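Side-chain contacts in 5'-methylthioadenosine nucleosidase / s-adenosylhomocysteine nucleosidase (Brucella melitensis bv. 1, PDB 4PR3), which belongs to the phosphorylase superfamily, carries the name of a nucleosidase, and holds adenine in a pocket of its alpha/beta fold: residues G155-Y158 / E159-E162; M111-P115 / I116-K120; K94-Q97 / A98-Y101. All coordinates share one frame; numbering follows the deposited sequence.

Contact 1. Residues G155-Y158 / E159-E162; sequences GKAY and ERIE. With PO4 (phosphate ion), chain D.
Ala157 and Arg160 make the main apolar touch of this surface turn, the methyl of Ala157 lying along the arginine chain. Ala157 CB is 3.5 Å from Arg160 CB and 3.6 Å from Arg160 CD. A bend at chi3 (61°) then folds the guanidinium back beside the same methyl, which meets it at the edge and in its plane, 3.4 Å from Arg160 NH1. Ile161 CG1, set beside its own backbone N (chi1 -53°), lies 3.4 Å from the carbonyl oxygen Tyr158 O.

The backbone forms a type I beta turn from Tyr158 to Ile161 within the loop that joins strand 142-148 to strand 165-167. Its closing bond runs from Ile161 N to Tyr158 O, but the two atoms stand so close in the model that the length is doubtful. The turn lies beside the ligand pocket: Tyr158, whose CB points away from the rest of the turn although it touches Glu159 N, meets the bound adenine with its side chain and also rests on Val153 and Ala93.

Polar contacts continue past the turn to a phosphate ion, probably taken up from the crystallisation liquor. Glu162 N gives its O3 a weak but nearly straight hydrogen bond of 3.3 Å, while Ile161 CG2 lies near its O2. Ser107 OG and Ser147 OG hold the same ion, and Ile161 O is hydrogen-bonded to Lys94 NZ.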
ATOM      1  N   GLY A 155      12.068  20.707  -0.295  1.00 24.22           N
ATOM      2  CA  GLY A 155      11.967  22.029  -0.889  1.00 28.56           C
ATOM      3  C   GLY A 155      10.550  22.561  -0.902  1.00 26.21           C
ATOM      4  O   GLY A 155       9.871  22.571   0.120  1.00 32.63           O
ATOM      5  N   LYS A 156      10.096  23.005  -2.068  1.00 22.56           N
ATOM      6  CA  LYS A 156       8.740  23.515  -2.193  1.00 24.18           C
ATOM      7  C   LYS A 156       7.737  22.368  -2.196  1.00 34.47           C
ATOM      8  O   LYS A 156       8.028  21.276  -2.688  1.00 32.33           O
ATOM      9  CB  LYS A 156       8.600  24.347  -3.468  1.00 32.14           C
ATOM     10  N   ALA A 157       6.560  22.619  -1.628  1.00 43.02           N
ATOM     11  CA  ALA A 157       5.452  21.668  -1.685  1.00 43.25           C
ATOM     12  C   ALA A 157       5.742  20.292  -1.073  1.00 34.03           C
ATOM     13  O   ALA A 157       5.918  19.333  -1.821  1.00 45.27           O
ATOM     14  CB  ALA A 157       4.970  21.516  -3.124  1.00 52.53           C
ATOM     15  N   TYR A 158       5.817  20.166   0.256  1.00 30.66           N
ATOM     16  CA  TYR A 158       5.642  21.238   1.255  1.00 29.22           C
ATOM     17  C   TYR A 158       4.375  22.111   1.240  1.00 28.99           C
ATOM     18  O   TYR A 158       3.326  21.660   1.681  1.00 30.22           O
ATOM     19  CB  TYR A 158       6.960  21.904   1.669  1.00 28.53           C
ATOM     20  CG  TYR A 158       7.758  20.928   2.522  1.00 22.77           C
ATOM     21  CD1 TYR A 158       7.101  20.057   3.387  1.00 15.93           C
ATOM     22  CD2 TYR A 158       9.140  20.829   2.427  1.00 19.12           C
ATOM     23  CE1 TYR A 158       7.794  19.143   4.155  1.00 13.95           C
ATOM     24  CE2 TYR A 158       9.849  19.911   3.193  1.00 14.29           C
ATOM     25  CZ  TYR A 158       9.168  19.071   4.054  1.00 16.40           C
ATOM     26  OH  TYR A 158       9.853  18.153   4.823  1.00 14.60           O
ATOM     27  N   GLU A 159       4.474  23.356   0.795  1.00 32.69           N
ATOM     28  CA  GLU A 159       3.297  24.227   0.751  1.00 43.91           C
ATOM     29  C   GLU A 159       2.066  23.621   0.044  1.00 37.13           C
ATOM     30  O   GLU A 159       0.951  24.124   0.198  1.00 36.41           O
ATOM     31  CB  GLU A 159       3.652  25.592   0.155  1.00 47.55           C
ATOM     32  CG  GLU A 159       4.505  26.449   1.078  1.00 55.06           C
ATOM     33  CD  GLU A 159       3.894  26.606   2.464  1.00 59.27           C
ATOM     34  OE1 GLU A 159       2.652  26.716   2.565  1.00 58.34           O
ATOM     35  OE2 GLU A 159       4.656  26.614   3.455  1.00 59.97           O
ATOM     36  N   ARG A 160       2.263  22.555  -0.728  1.00 34.06           N
ATOM     37  CA  ARG A 160       1.136  21.772  -1.239  1.00 32.65           C
ATOM     38  C   ARG A 160       0.627  20.732  -0.227  1.00 27.09           C
ATOM     39  O   ARG A 160      -0.339  20.021  -0.499  1.00 23.60           O
ATOM     40  CB  ARG A 160       1.497  21.088  -2.564  1.00 37.28           C
ATOM     41  CG  ARG A 160       1.281  21.958  -3.795  1.00 46.64           C
ATOM     42  CD  ARG A 160       1.973  21.400  -5.041  1.00 53.62           C
ATOM     43  NE  ARG A 160       1.484  20.080  -5.432  1.00 58.59           N
ATOM     44  CZ  ARG A 160       2.144  18.943  -5.228  1.00 60.14           C
ATOM     45  NH1 ARG A 160       3.331  18.958  -4.635  1.00 62.58           N
ATOM     46  NH2 ARG A 160       1.620  17.790  -5.618  1.00 55.33           N
ATOM     47  N   ILE A 161       1.274  20.649   0.934  1.00 25.18           N
ATOM     48  CA  ILE A 161       0.884  19.694   1.975  1.00 21.53           C
ATOM     49  C   ILE A 161       0.204  20.391   3.158  1.00 20.89           C
ATOM     50  O   ILE A 161       0.797  21.257   3.799  1.00 21.96           O
ATOM     51  CB  ILE A 161       2.106  18.909   2.502  1.00 22.67           C
ATOM     52  CG1 ILE A 161       2.886  18.272   1.348  1.00 21.61           C
ATOM     53  CG2 ILE A 161       1.680  17.863   3.524  1.00 23.35           C
ATOM     54  CD1 ILE A 161       2.079  17.285   0.528  1.00 21.33           C
ATOM     55  N   GLU A 162      -1.034  20.001   3.452  1.00 20.80           N
ATOM     56  CA  GLU A 162      -1.799  20.626   4.532  1.00 24.71           C
ATOM     57  C   GLU A 162      -1.351  20.155   5.917  1.00 21.49           C
ATOM     58  O   GLU A 162      -1.433  20.899   6.892  1.00 18.26           O
ATOM     59  CB  GLU A 162      -3.298  20.353   4.363  1.00 27.76           C
ATOM     60  CG  GLU A 162      -3.840  20.593   2.957  1.00 39.22           C
ATOM     61  CD  GLU A 162      -4.062  22.064   2.640  1.00 47.23           C
ATOM     62  OE1 GLU A 162      -3.746  22.922   3.492  1.00 49.79           O
ATOM     63  OE2 GLU A 162      -4.560  22.360   1.533  1.00 47.93           O
TER
HETATM   64  P   PO4 D 502      -2.283  16.428   2.801  1.00 41.26           P
HETATM   65  O1  PO4 D 502      -3.018  15.173   2.391  1.00 29.44           O
HETATM   66  O2  PO4 D 502      -0.826  16.276   2.442  1.00 25.45           O
HETATM   67  O3  PO4 D 502      -2.857  17.622   2.071  1.00 32.10           O
HETATM   68  O4  PO4 D 502      -2.417  16.627   4.296  1.00 27.57           O

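Contact 2. Residues M111-P115 / I116-K120; sequences MDASP and IGFEK
A single water is gripped from both halves of this loop: it accepts from Ala113 N at 2.6 Å and donates to Glu119 O at 2.7 Å, bridging the two limbs where the chain returns on itself. Nearer the bend the backbone bonds directly. Ile116 N donates to Ala113 O over 3.0 Å, and Gly117 N donates to Ser114 O over 2.9 Å. These bonds belong to a short 3-10 segment, which Gly117 follows with a positive phi of 105°. Before it, Ser114 N points back to Asp112 OD1 in an Asx turn, although OD1 is crowded in the model and its place is less sure.

The methyl of Ala113 faces the returning limb and lies 3.5 Å from Phe118 CB, with CD2 of the phenylalanine ring almost as near. Ile116 CG1 and Ala113 O both come to the edge of that ring, in its plane. Pro124 touches Ala113 and Phe118 as well.

Where the two limbs of the loop come back together, Asp112 and Lys120 cross obliquely. The lysine, extended beyond CG, runs its methylenes past the carboxylate, with Lys120 CE 3.4 Å from Asp112 OD2. NZ stays 4.3 Å from Asp112 OD2, beyond a salt bridge.

Outward, Pro115 and Ile116 pack on Ile152 of the second subunit, and Asp112 meets Asn151 of that subunit; both partners line its adenine pocket. The polar links between the limbs are thus backbone and water bonds, while the Asp112-Lys120 pair, too far apart for a salt bridge, probably adds only a loose attraction.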
HETATM    1  N   MSE A 111      -3.447   9.809  -2.886  1.00 10.02           N
HETATM    2  CA  MSE A 111      -4.800   9.495  -3.323  1.00 12.45           C
HETATM    3  C   MSE A 111      -5.511  10.738  -3.836  1.00 13.16           C
HETATM    4  O   MSE A 111      -5.839  11.631  -3.057  1.00 12.50           O
HETATM    5  CB  MSE A 111      -5.590   8.912  -2.146  1.00 13.06           C
HETATM    6  CG  MSE A 111      -7.084   8.761  -2.388  1.00 11.90           C
HETATM    7 SE   MSE A 111      -7.502   7.324  -3.634  1.00 28.10          SE
HETATM    8  CE  MSE A 111      -7.990   8.377  -5.168  1.00 19.69           C
ATOM      9  N   ASP A 112      -5.730  10.804  -5.148  1.00 13.11           N
ATOM     10  CA  ASP A 112      -6.559  11.858  -5.721  1.00 15.24           C
ATOM     11  C   ASP A 112      -7.590  11.277  -6.692  1.00 15.34           C
ATOM     12  O   ASP A 112      -7.246  10.863  -7.795  1.00 17.80           O
ATOM     13  CB  ASP A 112      -5.669  12.868  -6.449  1.00 14.24           C
ATOM     14  CG  ASP A 112      -6.388  14.165  -6.765  1.00 22.58           C
ATOM     15  OD1 ASP A 112      -7.617  14.238  -6.554  1.00 20.57           O
ATOM     16  OD2 ASP A 112      -5.721  15.113  -7.233  1.00 25.50           O
ATOM     17  N   ALA A 113      -8.854  11.267  -6.278  1.00 17.38           N
ATOM     18  CA  ALA A 113      -9.963  10.855  -7.138  1.00 17.64           C
ATOM     19  C   ALA A 113     -10.755  12.034  -7.706  1.00 21.47           C
ATOM     20  O   ALA A 113     -11.774  11.838  -8.366  1.00 22.90           O
ATOM     21  CB  ALA A 113     -10.884   9.886  -6.414  1.00 17.70           C
ATOM     22  N   SER A 114     -10.302  13.252  -7.417  1.00 20.19           N
ATOM     23  CA  SER A 114     -11.040  14.469  -7.786  1.00 23.63           C
ATOM     24  C   SER A 114     -11.529  14.617  -9.240  1.00 25.08           C
ATOM     25  O   SER A 114     -12.606  15.174  -9.456  1.00 23.18           O
ATOM     26  CB  SER A 114     -10.304  15.733  -7.322  1.00 17.39           C
ATOM     27  OG  SER A 114      -8.943  15.710  -7.697  1.00 20.47           O
ATOM     28  N   PRO A 115     -10.746  14.145 -10.235  1.00 22.93           N
ATOM     29  CA  PRO A 115     -11.271  14.206 -11.605  1.00 19.20           C
ATOM     30  C   PRO A 115     -12.653  13.568 -11.774  1.00 22.22           C
ATOM     31  O   PRO A 115     -13.439  14.042 -12.594  1.00 26.00           O
ATOM     32  CB  PRO A 115     -10.225  13.432 -12.407  1.00 20.87           C
ATOM     33  CG  PRO A 115      -8.955  13.698 -11.682  1.00 17.59           C
ATOM     34  CD  PRO A 115      -9.324  13.749 -10.221  1.00 17.56           C
ATOM     35  N   ILE A 116     -12.949  12.519 -11.012  1.00 23.48           N
ATOM     36  CA  ILE A 116     -14.269  11.888 -11.077  1.00 27.02           C
ATOM     37  C   ILE A 116     -15.269  12.387 -10.024  1.00 31.24           C
ATOM     38  O   ILE A 116     -16.365  11.838  -9.903  1.00 35.46           O
ATOM     39  CB  ILE A 116     -14.200  10.343 -11.075  1.00 22.98           C
ATOM     40  CG1 ILE A 116     -13.780   9.817  -9.704  1.00 26.96           C
ATOM     41  CG2 ILE A 116     -13.269   9.853 -12.174  1.00 21.55           C
ATOM     42  CD1 ILE A 116     -13.697   8.309  -9.639  1.00 29.11           C
ATOM     43  N   GLY A 117     -14.896  13.417  -9.266  1.00 25.65           N
ATOM     44  CA  GLY A 117     -15.820  14.027  -8.322  1.00 27.45           C
ATOM     45  C   GLY A 117     -15.661  13.752  -6.834  1.00 29.23           C
ATOM     46  O   GLY A 117     -16.578  14.015  -6.058  1.00 37.93           O
ATOM     47  N   PHE A 118     -14.508  13.228  -6.430  1.00 25.60           N
ATOM     48  CA  PHE A 118     -14.224  12.990  -5.014  1.00 20.85           C
ATOM     49  C   PHE A 118     -13.335  14.086  -4.435  1.00 21.89           C
ATOM     50  O   PHE A 118     -12.510  14.657  -5.141  1.00 24.24           O
ATOM     51  CB  PHE A 118     -13.519  11.647  -4.824  1.00 19.76           C
ATOM     52  CG  PHE A 118     -14.399  10.452  -5.030  1.00 19.32           C
ATOM     53  CD1 PHE A 118     -15.109   9.906  -3.972  1.00 20.77           C
ATOM     54  CD2 PHE A 118     -14.497   9.856  -6.274  1.00 20.93           C
ATOM     55  CE1 PHE A 118     -15.912   8.794  -4.154  1.00 16.42           C
ATOM     56  CE2 PHE A 118     -15.300   8.742  -6.463  1.00 21.07           C
ATOM     57  CZ  PHE A 118     -16.008   8.212  -5.401  1.00 14.37           C
ATOM     58  N   GLU A 119     -13.508  14.393  -3.153  1.00 20.74           N
ATOM     59  CA  GLU A 119     -12.598  15.311  -2.474  1.00 22.52           C
ATOM     60  C   GLU A 119     -11.189  14.732  -2.500  1.00 21.22           C
ATOM     61  O   GLU A 119     -11.018  13.522  -2.347  1.00 22.93           O
ATOM     62  CB  GLU A 119     -13.035  15.542  -1.024  1.00 25.99           C
ATOM     63  CG  GLU A 119     -12.108  16.469  -0.240  1.00 27.86           C
ATOM     64  CD  GLU A 119     -12.467  16.560   1.235  1.00 41.97           C
ATOM     65  OE1 GLU A 119     -13.544  16.057   1.619  1.00 46.98           O
ATOM     66  OE2 GLU A 119     -11.668  17.132   2.011  1.00 35.47           O
ATOM     67  N   LYS A 120     -10.189  15.585  -2.707  1.00 19.96           N
ATOM     68  CA  LYS A 120      -8.794  15.148  -2.699  1.00 19.64           C
ATOM     69  C   LYS A 120      -8.456  14.424  -1.403  1.00 20.21           C
ATOM     70  O   LYS A 120      -8.832  14.875  -0.324  1.00 23.44           O
ATOM     71  CB  LYS A 120      -7.843  16.335  -2.879  1.00 22.53           C
ATOM     72  CG  LYS A 120      -7.610  16.758  -4.319  1.00 27.16           C
ATOM     73  CD  LYS A 120      -6.483  17.783  -4.414  1.00 27.87           C
ATOM     74  CE  LYS A 120      -6.191  18.163  -5.862  1.00 34.50           C
ATOM     75  NZ  LYS A 120      -5.099  19.173  -5.970  1.00 36.96           N
TER
HETATM   76  O   HOH W   1      -9.779  11.742  -3.896  1.00 17.63           O

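Contact 3. Residues K94-Q97 / A98-Y101; sequences KLPQ and AEVY
This is a local, largely hydrophobic contact at the start of strand 100-108, where the loop coming from strand 83-91 curls over an aromatic ring. Leu95 and Tyr101 reach each other from opposite directions. Leu95 CD1 sits over the centre of one face of the Tyr101 ring in a CH-pi contact, 3.8 Å from the centroid and 13° off the ring normal. With CG beside the backbone N (chi1 -69°) and an extended chi2, the leucine holds that methyl above the ring while its other branch, CD2, leans toward Tyr101 OH at 3.7 Å.

Pro96 comes in at about a right angle to the tyrosine; its CD lies 3.2 Å from Tyr101 OH, with CG next. It also runs side by side with Glu99, whose OE2 is 4.0 Å from Pro96 CB and 2.8 Å from Tyr101 OH. The other carboxylate oxygen of Glu99 lies close to Asp142, a nearness of like charges that may raise the affinity of either group for a proton. Gln97 turns its amide back along the loop, where NE2 is hydrogen-bonded to Ser92 O.

Ala98 and Glu99 bond through their backbones to Ile190, and Tyr101 to Arg188, both on strand 184-192. Leu95 and Tyr101 rest on Ala144 of strand 142-148 and Met165 of strand 165-167, whereas Val100 turns its side chain to helix 207-226.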
ATOM      1  N   LYS A  94       7.101  23.030   8.622  1.00 11.79           N
ATOM      2  CA  LYS A  94       6.340  23.724   9.658  1.00 12.01           C
ATOM      3  C   LYS A  94       6.889  23.579  11.081  1.00 11.62           C
ATOM      4  O   LYS A  94       6.933  24.541  11.846  1.00 13.80           O
ATOM      5  CB  LYS A  94       4.873  23.295   9.601  1.00 10.43           C
ATOM      6  CG  LYS A  94       4.180  23.692   8.312  1.00  7.28           C
ATOM      7  CD  LYS A  94       2.846  22.981   8.155  1.00 11.85           C
ATOM      8  CE  LYS A  94       2.129  23.430   6.892  1.00 12.36           C
ATOM      9  NZ  LYS A  94       0.907  22.627   6.627  1.00 13.78           N
ATOM     10  N   LEU A  95       7.279  22.361  11.435  1.00 11.55           N
ATOM     11  CA  LEU A  95       7.646  22.035  12.811  1.00 13.39           C
ATOM     12  C   LEU A  95       9.138  22.171  13.131  1.00 17.59           C
ATOM     13  O   LEU A  95       9.985  21.978  12.256  1.00 17.17           O
ATOM     14  CB  LEU A  95       7.132  20.637  13.174  1.00 11.60           C
ATOM     15  CG  LEU A  95       5.604  20.560  13.270  1.00 13.18           C
ATOM     16  CD1 LEU A  95       5.142  19.147  13.529  1.00 11.98           C
ATOM     17  CD2 LEU A  95       5.091  21.482  14.362  1.00 14.71           C
ATOM     18  N   PRO A  96       9.457  22.512  14.393  1.00 18.21           N
ATOM     19  CA  PRO A  96      10.833  22.551  14.900  1.00 16.56           C
ATOM     20  C   PRO A  96      11.588  21.257  14.605  1.00 20.19           C
ATOM     21  O   PRO A  96      11.057  20.165  14.814  1.00 21.85           O
ATOM     22  CB  PRO A  96      10.634  22.694  16.410  1.00 14.59           C
ATOM     23  CG  PRO A  96       9.357  23.421  16.545  1.00 13.29           C
ATOM     24  CD  PRO A  96       8.488  22.977  15.403  1.00 13.88           C
ATOM     25  N   GLN A  97      12.820  21.384  14.125  1.00 18.12           N
ATOM     26  CA  GLN A  97      13.624  20.225  13.770  1.00 19.50           C
ATOM     27  C   GLN A  97      14.060  19.455  15.007  1.00 22.10           C
ATOM     28  O   GLN A  97      14.218  20.031  16.084  1.00 24.18           O
ATOM     29  CB  GLN A  97      14.850  20.659  12.966  1.00 18.17           C
ATOM     30  CG  GLN A  97      14.507  21.398  11.687  1.00 20.79           C
ATOM     31  CD  GLN A  97      13.778  20.519  10.687  1.00 23.87           C
ATOM     32  OE1 GLN A  97      14.126  19.353  10.503  1.00 22.87           O
ATOM     33  NE2 GLN A  97      12.759  21.073  10.040  1.00 23.88           N
ATOM     34  N   ALA A  98      14.248  18.148  14.839  1.00 22.39           N
ATOM     35  CA  ALA A  98      14.753  17.277  15.895  1.00 21.33           C
ATOM     36  C   ALA A  98      13.859  17.270  17.128  1.00 24.69           C
ATOM     37  O   ALA A  98      14.345  17.248  18.257  1.00 26.28           O
ATOM     38  CB  ALA A  98      16.184  17.654  16.270  1.00 22.83           C
ATOM     39  N   GLU A  99      12.548  17.301  16.906  1.00 23.16           N
ATOM     40  CA  GLU A  99      11.596  17.136  17.996  1.00 21.11           C
ATOM     41  C   GLU A  99      10.657  15.969  17.697  1.00 15.79           C
ATOM     42  O   GLU A  99      10.403  15.652  16.537  1.00 15.86           O
ATOM     43  CB  GLU A  99      10.803  18.422  18.243  1.00 17.60           C
ATOM     44  CG  GLU A  99      10.343  18.564  19.688  1.00 26.35           C
ATOM     45  CD  GLU A  99       9.062  19.367  19.835  1.00 32.27           C
ATOM     46  OE1 GLU A  99       8.161  18.912  20.574  1.00 31.65           O
ATOM     47  OE2 GLU A  99       8.957  20.453  19.224  1.00 28.75           O
ATOM     48  N   VAL A 100      10.153  15.333  18.749  1.00 16.46           N
ATOM     49  CA  VAL A 100       9.289  14.163  18.604  1.00 16.09           C
ATOM     50  C   VAL A 100       7.808  14.508  18.794  1.00 13.03           C
ATOM     51  O   VAL A 100       7.446  15.266  19.692  1.00 12.73           O
ATOM     52  CB  VAL A 100       9.712  13.038  19.580  1.00 17.50           C
ATOM     53  CG1 VAL A 100       9.961  13.604  20.972  1.00 23.26           C
ATOM     54  CG2 VAL A 100       8.671  11.932  19.620  1.00 15.98           C
ATOM     55  N   TYR A 101       6.960  13.954  17.933  1.00 12.63           N
ATOM     56  CA  TYR A 101       5.531  14.241  17.962  1.00 10.38           C
ATOM     57  C   TYR A 101       4.720  12.953  17.885  1.00 10.10           C
ATOM     58  O   TYR A 101       5.114  12.005  17.210  1.00 10.15           O
ATOM     59  CB  TYR A 101       5.150  15.138  16.779  1.00 11.33           C
ATOM     60  CG  TYR A 101       5.786  16.511  16.806  1.00 15.70           C
ATOM     61  CD1 TYR A 101       7.112  16.698  16.429  1.00 15.00           C
ATOM     62  CD2 TYR A 101       5.056  17.623  17.197  1.00 16.80           C
ATOM     63  CE1 TYR A 101       7.690  17.949  16.452  1.00 17.46           C
ATOM     64  CE2 TYR A 101       5.627  18.879  17.225  1.00 17.24           C
ATOM     65  CZ  TYR A 101       6.942  19.036  16.852  1.00 17.10           C
ATOM     66  OH  TYR A 101       7.510  20.284  16.877  1.00 17.22           O
TER

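Along the chain the order is contact 3, contact 2, contact 1. Strand 100-108 connects the first two: contact 3 stands at its beginning, contact 2 in the loop that follows it, their centres 31 Å apart. Contact 1 belongs to the loop after the neighbouring strand 142-148, with its centre 16 Å from that of contact 3 and 19 Å from that of contact 2. Contacts 1 and 3 touch, so their two loops lie against each other; contact 1 supplies Tyr158 to the adenine pocket. Contact 2 stays about 7 Å from contact 1 at the nearest atoms and instead meets the second subunit, which places it at the dimer interface.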